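Local coordinates for putative periplasmic protein (Salmonella enterica subsp. enterica serovar Typhimurium, PDB 4J32), which probably acts as the periplasmic immunity protein of a type VI secretion system, binding and inhibiting the peptidoglycan amidase effector Tae4, at residues B[21-25]-B[58-62]; B[10-15]-B[92-98]; B[4-8]-B[42-46]; B[14-18]-B[53-58]. All blocks are in the same frame, centred on the assembly; numbering follows the deposited sequence.

Contact 1: residues B[21-25]-B[58-62]; sequences HCLAL and DEIAK
His21 and Asp58 hold the closest pair of CA atoms, 7.5 Å apart, between two helical segments, 21-25 and 58-62, whose axes approach to 10.1 Å and cross at -48°. A histidine reaches across such a gap well: with CG anti to the backbone N (chi1 179°), its imidazole extends toward the neighbouring helix. NE2 donates a nearly straight bond of 2.6 Å to OD1 of Asp58. The oxygen lies in the ring plane but is met on its anti side, somewhat out of the carboxylate plane. The syn lone pair of Asp58 OD1 is taken by NZ of Lys62, one turn further on, at 3.1 Å in a salt bridge. Two donors thus grip one oxygen, which probably favours the charged form of the carboxylate. Leu25 roofs this polar cluster: CD1 packs on CB of Ala61 at 3.9 Å, while CD2 lies beside Lys62 NZ. The small methyl of Ala61 fits under Leu25 and also meets Phe85 of helix 78-86. On the same turn Cys22 forms a disulfide with Cys82. Leu25 also belongs to the pocket that holds 2-ethoxyethanol. The centrepiece is a buried histidine-carboxylate hydrogen bond joining helices 10-26 and 51-65 of this all-helical immunity protein.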
# COMPACT_ATOMS: atom_id res chain seq x y z
N HIS B 21 -6.17 -1.96 5.12
CA HIS B 21 -6.70 -1.08 6.15
C HIS B 21 -5.64 -0.07 6.62
O HIS B 21 -5.93 1.12 6.77
CB HIS B 21 -7.25 -1.87 7.34
CG HIS B 21 -7.79 -1.01 8.43
ND1 HIS B 21 -8.96 -0.29 8.30
CD2 HIS B 21 -7.31 -0.72 9.66
CE1 HIS B 21 -9.18 0.39 9.41
NE2 HIS B 21 -8.18 0.16 10.24
N CYS B 22 -4.43 -0.56 6.85
CA CYS B 22 -3.36 0.33 7.31
C CYS B 22 -3.08 1.43 6.27
O CYS B 22 -2.90 2.61 6.61
CB CYS B 22 -2.10 -0.47 7.59
SG CYS B 22 -0.73 0.53 8.19
N LEU B 23 -3.09 1.04 5.00
CA LEU B 23 -2.87 2.02 3.92
C LEU B 23 -4.00 3.07 3.91
O LEU B 23 -3.75 4.27 3.72
CB LEU B 23 -2.73 1.30 2.57
CG LEU B 23 -1.50 0.39 2.41
CD1 LEU B 23 -1.60 -0.45 1.09
CD2 LEU B 23 -0.18 1.23 2.44
N ALA B 24 -5.23 2.62 4.17
CA ALA B 24 -6.37 3.53 4.31
C ALA B 24 -6.20 4.50 5.48
O ALA B 24 -6.74 5.60 5.45
CB ALA B 24 -7.67 2.74 4.50
N LEU B 25 -5.50 4.07 6.53
CA LEU B 25 -5.22 4.96 7.65
C LEU B 25 -4.14 6.01 7.37
O LEU B 25 -4.28 7.17 7.80
CB LEU B 25 -4.80 4.18 8.90
CG LEU B 25 -5.80 3.20 9.51
CD1 LEU B 25 -5.17 2.49 10.73
CD2 LEU B 25 -7.09 3.91 9.89
N ASP B 58 -7.13 -3.31 13.53
CA ASP B 58 -7.05 -1.83 13.59
C ASP B 58 -6.33 -1.30 14.82
O ASP B 58 -5.54 -0.35 14.69
CB ASP B 58 -8.45 -1.21 13.50
CG ASP B 58 -8.45 0.30 13.69
OD1 ASP B 58 -8.06 1.03 12.74
OD2 ASP B 58 -8.85 0.78 14.78
N GLU B 59 -6.58 -1.86 16.01
CA GLU B 59 -5.87 -1.43 17.22
C GLU B 59 -4.36 -1.55 17.05
O GLU B 59 -3.59 -0.67 17.50
CB GLU B 59 -6.32 -2.24 18.46
CG GLU B 59 -7.72 -1.92 18.94
CD GLU B 59 -7.86 -0.49 19.46
OE1 GLU B 59 -8.95 0.08 19.31
OE2 GLU B 59 -6.88 0.04 20.02
N ILE B 60 -3.92 -2.63 16.41
CA ILE B 60 -2.48 -2.84 16.18
C ILE B 60 -1.98 -1.90 15.09
O ILE B 60 -0.91 -1.30 15.23
CB ILE B 60 -2.13 -4.32 15.87
CG1 ILE B 60 -2.69 -5.23 16.97
CG2 ILE B 60 -0.60 -4.50 15.70
CD1 ILE B 60 -2.63 -6.75 16.63
N ALA B 61 -2.78 -1.74 14.03
CA ALA B 61 -2.42 -0.86 12.92
C ALA B 61 -2.16 0.55 13.45
O ALA B 61 -1.23 1.22 12.97
CB ALA B 61 -3.52 -0.83 11.86
N LYS B 62 -2.97 0.99 14.42
CA LYS B 62 -2.83 2.35 14.93
C LYS B 62 -1.51 2.55 15.69
O LYS B 62 -1.04 3.69 15.81
CB LYS B 62 -4.07 2.76 15.75
CG LYS B 62 -5.32 2.99 14.88
CD LYS B 62 -6.57 3.19 15.73
CE LYS B 62 -7.84 3.51 14.94
NZ LYS B 62 -7.59 3.97 13.54

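Contact 2: residues B[10-15]-B[92-98]; sequences QSELLK and NELIKRR. With FLC (citrate anion), chain J.
Ile95 fills the tight part of this contact, where the helical segments 10-15 and 92-96 run roughly antiparallel at 143° with their axes 10.3 Å apart. Its branched side chain suits the place because each arm has its own partner: CG2 rests on CB of Ser11, where a small residue permits the approach, and CD1 lies 3.9 Å from CB of Leu14 and against CG of Lys15. Leu14 and Ile95 lie alongside one another, pointing opposite ways, and CD1 of Leu14 continues onto CD of Arg98 at 3.6 Å.

Toward solvent, Lys15 and Asn92 meet more loosely. The extended lysine crosses the asparagine at about a right angle, its CE 3.3 Å from OD1, but no hydrogen bond joins the two side chains; ND2 of Asn92 bonds to the carbonyls of Asp88 and Ile86. The other end is polar and firmly bonded. Arg98, straight from CG to NE, brings its guanidinium over the N-terminal turn of helix 10-26. NH1 donates to O of Ile95 at 2.8 Å, from above the carbonyl plane. One guanidinium face covers the Gln10-Ser11 peptide, and the edge grips a citrate carboxylate, with NH1 on OG2 at 2.9 Å and NH2 on OG1 at 2.6 Å. Another citrate carboxylate takes the backbone N of Ser11 through OA2 at 2.7 Å. Citrate probably comes from the crystallisation liquor, but its site is a characteristic anion-binding one: a backbone NH at a helix N terminus, where the helix dipole would favour negative charge, joined by an arginine that follows helix 89-96.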
# COMPACT_ATOMS: atom_id res chain seq x y z
N GLN B 10 -8.23 -18.12 4.65
CA GLN B 10 -8.74 -17.21 5.70
C GLN B 10 -7.65 -16.36 6.35
O GLN B 10 -7.83 -15.16 6.58
CB GLN B 10 -9.51 -18.01 6.75
CG GLN B 10 -10.82 -18.60 6.21
CD GLN B 10 -11.85 -17.50 5.96
OE1 GLN B 10 -12.27 -16.82 6.90
NE2 GLN B 10 -12.23 -17.31 4.69
N SER B 11 -6.52 -16.98 6.68
CA SER B 11 -5.40 -16.21 7.25
C SER B 11 -4.84 -15.16 6.27
O SER B 11 -4.55 -14.01 6.67
CB SER B 11 -4.30 -17.13 7.77
OG SER B 11 -3.63 -17.78 6.71
N GLU B 12 -4.72 -15.54 5.00
CA GLU B 12 -4.25 -14.64 3.95
C GLU B 12 -5.22 -13.47 3.78
O GLU B 12 -4.79 -12.32 3.63
CB GLU B 12 -4.13 -15.40 2.61
CG GLU B 12 -2.91 -16.31 2.55
CD GLU B 12 -2.88 -17.26 1.33
OE1 GLU B 12 -3.92 -17.54 0.69
OE2 GLU B 12 -1.76 -17.73 1.03
N LEU B 13 -6.51 -13.74 3.83
CA LEU B 13 -7.50 -12.64 3.75
C LEU B 13 -7.30 -11.63 4.88
O LEU B 13 -7.39 -10.42 4.68
CB LEU B 13 -8.95 -13.16 3.78
CG LEU B 13 -9.49 -13.94 2.59
CD1 LEU B 13 -10.84 -14.57 2.96
CD2 LEU B 13 -9.65 -13.02 1.36
N LEU B 14 -7.04 -12.13 6.08
CA LEU B 14 -6.89 -11.25 7.26
C LEU B 14 -5.61 -10.41 7.16
O LEU B 14 -5.61 -9.23 7.52
CB LEU B 14 -6.92 -12.06 8.56
CG LEU B 14 -8.32 -12.62 8.88
CD1 LEU B 14 -8.22 -13.70 9.96
CD2 LEU B 14 -9.25 -11.51 9.31
N LYS B 15 -4.55 -11.02 6.67
CA LYS B 15 -3.30 -10.29 6.42
C LYS B 15 -3.51 -9.26 5.29
O LYS B 15 -3.02 -8.14 5.37
CB LYS B 15 -2.18 -11.26 6.08
CG LYS B 15 -1.74 -12.11 7.30
CD LYS B 15 -0.96 -13.36 6.88
CE LYS B 15 -0.62 -14.22 8.12
NZ LYS B 15 0.24 -15.39 7.77
N ASN B 92 0.44 -11.22 13.66
CA ASN B 92 0.45 -12.53 13.11
C ASN B 92 -0.06 -13.58 14.15
O ASN B 92 -0.78 -14.51 13.78
CB ASN B 92 1.78 -12.77 12.37
CG ASN B 92 1.84 -11.96 11.03
OD1 ASN B 92 1.26 -12.38 10.03
ND2 ASN B 92 2.52 -10.78 11.03
N GLU B 93 0.25 -13.38 15.44
CA GLU B 93 -0.27 -14.24 16.51
C GLU B 93 -1.78 -14.11 16.68
O GLU B 93 -2.47 -15.10 16.88
CB GLU B 93 0.46 -13.98 17.84
CG GLU B 93 1.93 -14.36 17.79
CD GLU B 93 2.18 -15.79 17.29
OE1 GLU B 93 1.55 -16.75 17.80
OE2 GLU B 93 3.01 -15.95 16.36
N LEU B 94 -2.29 -12.88 16.60
CA LEU B 94 -3.74 -12.63 16.64
C LEU B 94 -4.48 -13.44 15.57
O LEU B 94 -5.52 -14.07 15.85
CB LEU B 94 -4.01 -11.14 16.40
CG LEU B 94 -5.47 -10.67 16.28
CD1 LEU B 94 -6.21 -10.83 17.64
CD2 LEU B 94 -5.54 -9.22 15.80
N ILE B 95 -3.95 -13.41 14.37
CA ILE B 95 -4.56 -14.12 13.25
C ILE B 95 -4.47 -15.63 13.45
O ILE B 95 -5.42 -16.37 13.17
CB ILE B 95 -3.96 -13.64 11.90
CG1 ILE B 95 -4.41 -12.19 11.65
CG2 ILE B 95 -4.39 -14.57 10.71
CD1 ILE B 95 -3.64 -11.45 10.57
N LYS B 96 -3.32 -16.10 13.93
CA LYS B 96 -3.12 -17.53 14.12
C LYS B 96 -3.99 -18.10 15.26
O LYS B 96 -4.41 -19.27 15.19
CB LYS B 96 -1.64 -17.83 14.36
CG LYS B 96 -1.27 -19.32 14.30
CD LYS B 96 0.09 -19.60 14.90
CE LYS B 96 1.21 -18.85 14.19
NZ LYS B 96 2.49 -19.05 14.93
N ARG B 97 -4.24 -17.26 16.27
CA ARG B 97 -5.06 -17.58 17.47
C ARG B 97 -6.52 -17.68 17.19
O ARG B 97 -7.27 -18.12 18.06
CB ARG B 97 -5.00 -16.44 18.52
CG ARG B 97 -3.94 -16.46 19.53
CD ARG B 97 -4.36 -15.70 20.81
NE ARG B 97 -4.58 -14.26 20.64
CZ ARG B 97 -3.63 -13.34 20.51
NH1 ARG B 97 -2.33 -13.68 20.46
NH2 ARG B 97 -3.96 -12.06 20.38
N ARG B 98 -6.97 -17.16 16.04
CA ARG B 98 -8.37 -16.82 15.87
C ARG B 98 -9.33 -17.98 16.17
O ARG B 98 -9.06 -19.15 15.86
CB ARG B 98 -8.61 -16.24 14.48
CG ARG B 98 -8.53 -17.27 13.36
CD ARG B 98 -8.60 -16.64 11.97
NE ARG B 98 -8.58 -17.71 10.97
CZ ARG B 98 -7.48 -18.36 10.58
NH1 ARG B 98 -6.27 -18.01 11.02
NH2 ARG B 98 -7.59 -19.35 9.70
CAC FLC J . -6.11 -20.90 6.55
CA FLC J . -4.86 -21.74 6.36
CB FLC J . -4.23 -22.02 7.74
CBC FLC J . -3.96 -23.47 8.13
CG FLC J . -3.56 -20.88 8.53
CGC FLC J . -4.41 -20.50 9.71
OA1 FLC J . -7.21 -21.47 6.57
OA2 FLC J . -6.01 -19.68 6.67
OB1 FLC J . -4.67 -24.37 7.62
OB2 FLC J . -3.05 -23.74 8.97
OG1 FLC J . -5.56 -21.00 9.78
OG2 FLC J . -3.94 -19.70 10.56
OHB FLC J . -3.00 -22.03 7.00

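Contact 3: residues B[4-8]-B[42-46]; sequences LTTQY and AYLEY
Segment 4-8, a turn with helical backbone angles at 5-7, lies against residues 42-46 of helix 30-46, and the nearest CA pairs are Thr5 with Tyr43 at 6.9 Å and Thr6 with Tyr46 at 7.3 Å. The methyl of Thr5 touches Ala42, Tyr43 and Tyr46. This CG2, anti to the backbone N, wedges between the two tyrosines, 3.5 Å from CD2 of Tyr46 and 3.8 Å from CD1 of Tyr43. Threonine suits the place because its methyl packs on the rings while OG1 stays polar, accepting from a water at 3.1 Å, which also meets OH of Tyr43 at 2.8 Å, and bonding to Ser134 of the putative cytoplasmic protein chain. Thr6 places CG2 3.5 Å from OH of Tyr46, a hydroxyl whose partner is Arg137 of that chain. Tyr8 approaches Tyr43 obliquely, CE2 to CE1 4.0 Å, and its hydroxyl bonds to Asp84 of the second copy of this protein. The tyrosines therefore combine apolar ring packing with hydroxyls that reach polar partners. Within the chain, the turn precedes helix 10-26, whose Leu13 packs on both Tyr8 and Tyr46 and whose Asn16 touches Tyr8 and Tyr43, so the N-terminal turn and helices 10-26 and 30-46 meet as three neighbours.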
# COMPACT_ATOMS: atom_id res chain seq x y z
N LEU B 4 -7.88 -11.70 -7.58
CA LEU B 4 -7.61 -13.01 -6.98
C LEU B 4 -8.31 -13.25 -5.65
O LEU B 4 -8.01 -14.24 -4.97
CB LEU B 4 -6.11 -13.21 -6.80
CG LEU B 4 -5.30 -13.09 -8.10
CD1 LEU B 4 -3.79 -13.24 -7.79
CD2 LEU B 4 -5.77 -14.06 -9.20
N THR B 5 -9.23 -12.36 -5.28
CA THR B 5 -9.80 -12.33 -3.93
C THR B 5 -10.29 -13.69 -3.42
O THR B 5 -10.06 -14.03 -2.26
CB THR B 5 -10.92 -11.27 -3.85
OG1 THR B 5 -10.51 -10.11 -4.61
CG2 THR B 5 -11.20 -10.84 -2.39
N THR B 6 -10.94 -14.46 -4.29
CA THR B 6 -11.53 -15.76 -3.90
C THR B 6 -10.51 -16.88 -3.70
O THR B 6 -10.87 -17.97 -3.22
CB THR B 6 -12.53 -16.27 -4.95
OG1 THR B 6 -11.88 -16.37 -6.22
CG2 THR B 6 -13.74 -15.32 -5.03
N GLN B 7 -9.25 -16.61 -4.02
CA GLN B 7 -8.22 -17.64 -3.96
C GLN B 7 -7.48 -17.66 -2.62
O GLN B 7 -6.78 -18.65 -2.30
CB GLN B 7 -7.26 -17.50 -5.14
CG GLN B 7 -7.90 -17.89 -6.48
CD GLN B 7 -7.03 -17.58 -7.69
OE1 GLN B 7 -5.81 -17.78 -7.68
NE2 GLN B 7 -7.66 -17.08 -8.75
N TYR B 8 -7.65 -16.60 -1.83
CA TYR B 8 -6.94 -16.47 -0.56
C TYR B 8 -7.54 -17.34 0.54
O TYR B 8 -8.76 -17.49 0.65
CB TYR B 8 -6.92 -15.00 -0.11
CG TYR B 8 -6.10 -14.13 -1.05
CD1 TYR B 8 -4.72 -14.28 -1.14
CD2 TYR B 8 -6.72 -13.13 -1.82
CE1 TYR B 8 -3.95 -13.49 -2.02
CE2 TYR B 8 -5.97 -12.33 -2.71
CZ TYR B 8 -4.59 -12.52 -2.79
OH TYR B 8 -3.85 -11.74 -3.65
N ALA B 42 -13.34 -5.88 0.47
CA ALA B 42 -13.38 -7.11 -0.34
C ALA B 42 -12.85 -8.29 0.47
O ALA B 42 -13.43 -9.39 0.45
CB ALA B 42 -12.57 -6.93 -1.63
N TYR B 43 -11.76 -8.08 1.21
CA TYR B 43 -11.21 -9.17 2.04
C TYR B 43 -12.13 -9.50 3.23
O TYR B 43 -12.24 -10.68 3.61
CB TYR B 43 -9.79 -8.86 2.51
CG TYR B 43 -8.89 -8.62 1.32
CD1 TYR B 43 -8.80 -9.59 0.31
CD2 TYR B 43 -8.19 -7.42 1.18
CE1 TYR B 43 -8.01 -9.39 -0.83
CE2 TYR B 43 -7.37 -7.20 0.04
CZ TYR B 43 -7.29 -8.19 -0.94
OH TYR B 43 -6.54 -8.00 -2.06
N LEU B 44 -12.76 -8.49 3.81
CA LEU B 44 -13.77 -8.72 4.86
C LEU B 44 -14.95 -9.56 4.36
O LEU B 44 -15.44 -10.42 5.10
CB LEU B 44 -14.23 -7.39 5.51
CG LEU B 44 -15.27 -7.46 6.64
CD1 LEU B 44 -15.02 -6.31 7.62
CD2 LEU B 44 -16.67 -7.42 6.09
N GLU B 45 -15.41 -9.31 3.13
CA GLU B 45 -16.55 -10.05 2.56
C GLU B 45 -16.33 -11.55 2.63
O GLU B 45 -17.26 -12.31 2.95
CB GLU B 45 -16.84 -9.64 1.10
CG GLU B 45 -17.74 -10.60 0.27
CD GLU B 45 -19.22 -10.65 0.72
OE1 GLU B 45 -19.72 -9.62 1.27
OE2 GLU B 45 -19.88 -11.70 0.51
N TYR B 46 -15.11 -11.98 2.31
CA TYR B 46 -14.80 -13.42 2.20
C TYR B 46 -14.34 -14.07 3.50
O TYR B 46 -14.18 -15.31 3.59
CB TYR B 46 -13.78 -13.64 1.08
CG TYR B 46 -14.36 -13.40 -0.31
CD1 TYR B 46 -15.18 -14.36 -0.92
CD2 TYR B 46 -14.11 -12.22 -0.99
CE1 TYR B 46 -15.72 -14.15 -2.21
CE2 TYR B 46 -14.66 -11.99 -2.28
CZ TYR B 46 -15.45 -12.96 -2.88
OH TYR B 46 -15.96 -12.76 -4.17
O HOH W 1 -7.51 -9.63 -4.08

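Contact 4: residues B[14-18]-B[53-58]; sequences LKNWA and IYHEID
Trp17 and Tyr54 form an edge-to-face (T-shaped) aromatic pair in the core of this all-helical protein, between helical segments 14-18 and 53-58. The axes approach to 10.5 Å and cross at -46°, and Ala18 and Ile57 bring their CA atoms to 6.3 Å. From CB, the Trp17 side chain takes its indole toward helix 51-65, because CG stands anti to the backbone N. CG, CD1 and NE1 of its five-membered ring meet CD1 of Tyr54, and the ring junction atoms CD2 and CE2 come closer still, CD2 at 3.5 Å. The phenol turns its edge to this face, the planes being 66° apart and the centroids of the five-membered ring and the phenol ring 4.7 Å apart. Farther out, CZ2 and CH2 lie against CB of Tyr54, which sits over the six-membered ring in a CH-pi contact 16° from its normal. At the tip CZ3 and CH2 each reach the carbonyl O of Tyr54 at 3.5 Å, and at the rim CE3 and CZ3 meet CG2 of Ile57 near the ring plane. A tryptophan suits the place because its long double ring can receive Tyr54 on a face and Ile57 at an edge. Ala40 and Leu44 of helix 30-46 also pack on the indole, and His21 stacks with it.

Beside this pair, CD2 of Leu14 meets CE1 of Tyr54 at 3.7 Å and reaches CG2 of Ile53. Ala18, too small to hold the helices apart, lets the branched Ile57 come in close, with Ala18 CB 3.6 Å from Ile57 CG2.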
# COMPACT_ATOMS: atom_id res chain seq x y z
N LEU B 14 -7.04 -12.13 6.08
CA LEU B 14 -6.89 -11.25 7.26
C LEU B 14 -5.61 -10.41 7.16
O LEU B 14 -5.61 -9.23 7.52
CB LEU B 14 -6.92 -12.06 8.56
CG LEU B 14 -8.32 -12.62 8.88
CD1 LEU B 14 -8.22 -13.70 9.96
CD2 LEU B 14 -9.25 -11.51 9.31
N LYS B 15 -4.55 -11.02 6.67
CA LYS B 15 -3.30 -10.29 6.42
C LYS B 15 -3.51 -9.26 5.29
O LYS B 15 -3.02 -8.14 5.37
CB LYS B 15 -2.18 -11.26 6.08
CG LYS B 15 -1.74 -12.11 7.30
CD LYS B 15 -0.96 -13.36 6.88
CE LYS B 15 -0.62 -14.22 8.12
NZ LYS B 15 0.24 -15.39 7.77
N ASN B 16 -4.28 -9.62 4.27
CA ASN B 16 -4.57 -8.68 3.17
C ASN B 16 -5.39 -7.51 3.65
O ASN B 16 -5.14 -6.36 3.26
CB ASN B 16 -5.29 -9.37 2.00
CG ASN B 16 -4.42 -10.37 1.25
OD1 ASN B 16 -3.21 -10.48 1.47
ND2 ASN B 16 -5.05 -11.14 0.37
N TRP B 17 -6.40 -7.82 4.49
CA TRP B 17 -7.19 -6.81 5.18
C TRP B 17 -6.29 -5.89 6.01
O TRP B 17 -6.42 -4.67 5.95
CB TRP B 17 -8.29 -7.44 6.08
CG TRP B 17 -9.31 -6.40 6.50
CD1 TRP B 17 -10.48 -6.12 5.86
CD2 TRP B 17 -9.22 -5.49 7.60
NE1 TRP B 17 -11.13 -5.10 6.50
CE2 TRP B 17 -10.38 -4.69 7.57
CE3 TRP B 17 -8.28 -5.29 8.63
CZ2 TRP B 17 -10.64 -3.68 8.52
CZ3 TRP B 17 -8.53 -4.29 9.57
CH2 TRP B 17 -9.71 -3.50 9.52
N ALA B 18 -5.40 -6.48 6.81
CA ALA B 18 -4.52 -5.68 7.66
C ALA B 18 -3.74 -4.64 6.82
O ALA B 18 -3.68 -3.44 7.17
CB ALA B 18 -3.56 -6.61 8.43
N ILE B 53 -12.52 -9.00 15.17
CA ILE B 53 -11.12 -9.30 14.81
C ILE B 53 -10.52 -8.19 13.95
O ILE B 53 -9.35 -7.85 14.09
CB ILE B 53 -10.89 -10.71 14.21
CG1 ILE B 53 -9.43 -11.15 14.51
CG2 ILE B 53 -11.28 -10.78 12.72
CD1 ILE B 53 -9.12 -12.62 14.10
N TYR B 54 -11.34 -7.61 13.09
CA TYR B 54 -10.88 -6.47 12.28
C TYR B 54 -10.66 -5.22 13.15
O TYR B 54 -9.71 -4.46 12.90
CB TYR B 54 -11.88 -6.19 11.15
CG TYR B 54 -12.16 -7.41 10.32
CD1 TYR B 54 -11.37 -7.72 9.21
CD2 TYR B 54 -13.24 -8.26 10.64
CE1 TYR B 54 -11.62 -8.85 8.42
CE2 TYR B 54 -13.51 -9.41 9.86
CZ TYR B 54 -12.71 -9.68 8.76
OH TYR B 54 -12.96 -10.79 7.99
N HIS B 55 -11.53 -5.01 14.14
CA HIS B 55 -11.34 -3.94 15.12
C HIS B 55 -10.01 -4.11 15.86
O HIS B 55 -9.32 -3.13 16.15
CB HIS B 55 -12.47 -3.89 16.17
CG HIS B 55 -13.83 -3.63 15.60
ND1 HIS B 55 -14.97 -3.70 16.38
CD2 HIS B 55 -14.25 -3.34 14.35
CE1 HIS B 55 -16.03 -3.44 15.63
NE2 HIS B 55 -15.62 -3.23 14.39
N GLU B 56 -9.66 -5.36 16.20
CA GLU B 56 -8.38 -5.60 16.89
C GLU B 56 -7.17 -5.41 15.95
O GLU B 56 -6.13 -4.90 16.37
CB GLU B 56 -8.35 -7.00 17.50
CG GLU B 56 -7.22 -7.20 18.54
CD GLU B 56 -7.25 -6.25 19.74
OE1 GLU B 56 -8.27 -5.54 20.00
OE2 GLU B 56 -6.24 -6.25 20.49
N ILE B 57 -7.29 -5.87 14.71
CA ILE B 57 -6.26 -5.58 13.69
C ILE B 57 -6.04 -4.06 13.59
O ILE B 57 -4.89 -3.59 13.57
CB ILE B 57 -6.62 -6.19 12.33
CG1 ILE B 57 -6.60 -7.72 12.45
CG2 ILE B 57 -5.60 -5.73 11.25
CD1 ILE B 57 -7.14 -8.50 11.21
N ASP B 58 -7.13 -3.31 13.53
CA ASP B 58 -7.05 -1.83 13.59
C ASP B 58 -6.33 -1.30 14.82
O ASP B 58 -5.54 -0.35 14.69
CB ASP B 58 -8.45 -1.21 13.50
CG ASP B 58 -8.45 0.30 13.69
OD1 ASP B 58 -8.06 1.03 12.74
OD2 ASP B 58 -8.85 0.78 14.78

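From the N terminus, the turn at 4-8 comes first, and contact 3 closes its loop on the end of helix 30-46. Helix 10-26 then supplies the first segments of contacts 2, 4 and 1 in turn. Contact 2 closes the longest loop, reaching residues 92-98 near the C terminus, and contact 1 is nested within it. Contacts 4 and 1 both join helix 10-26 to helix 51-65, overlap at Asp58, and cross along the chain. Contact 3 crosses the other three. Leu14 and Lys15 belong to both contacts 2 and 4, while Gln10 and Leu13 touch Tyr46 of contact 3. Helix 10-26 is thus tied to the C-terminal region and helix 51-65, and the N-terminal turn to helix 30-46.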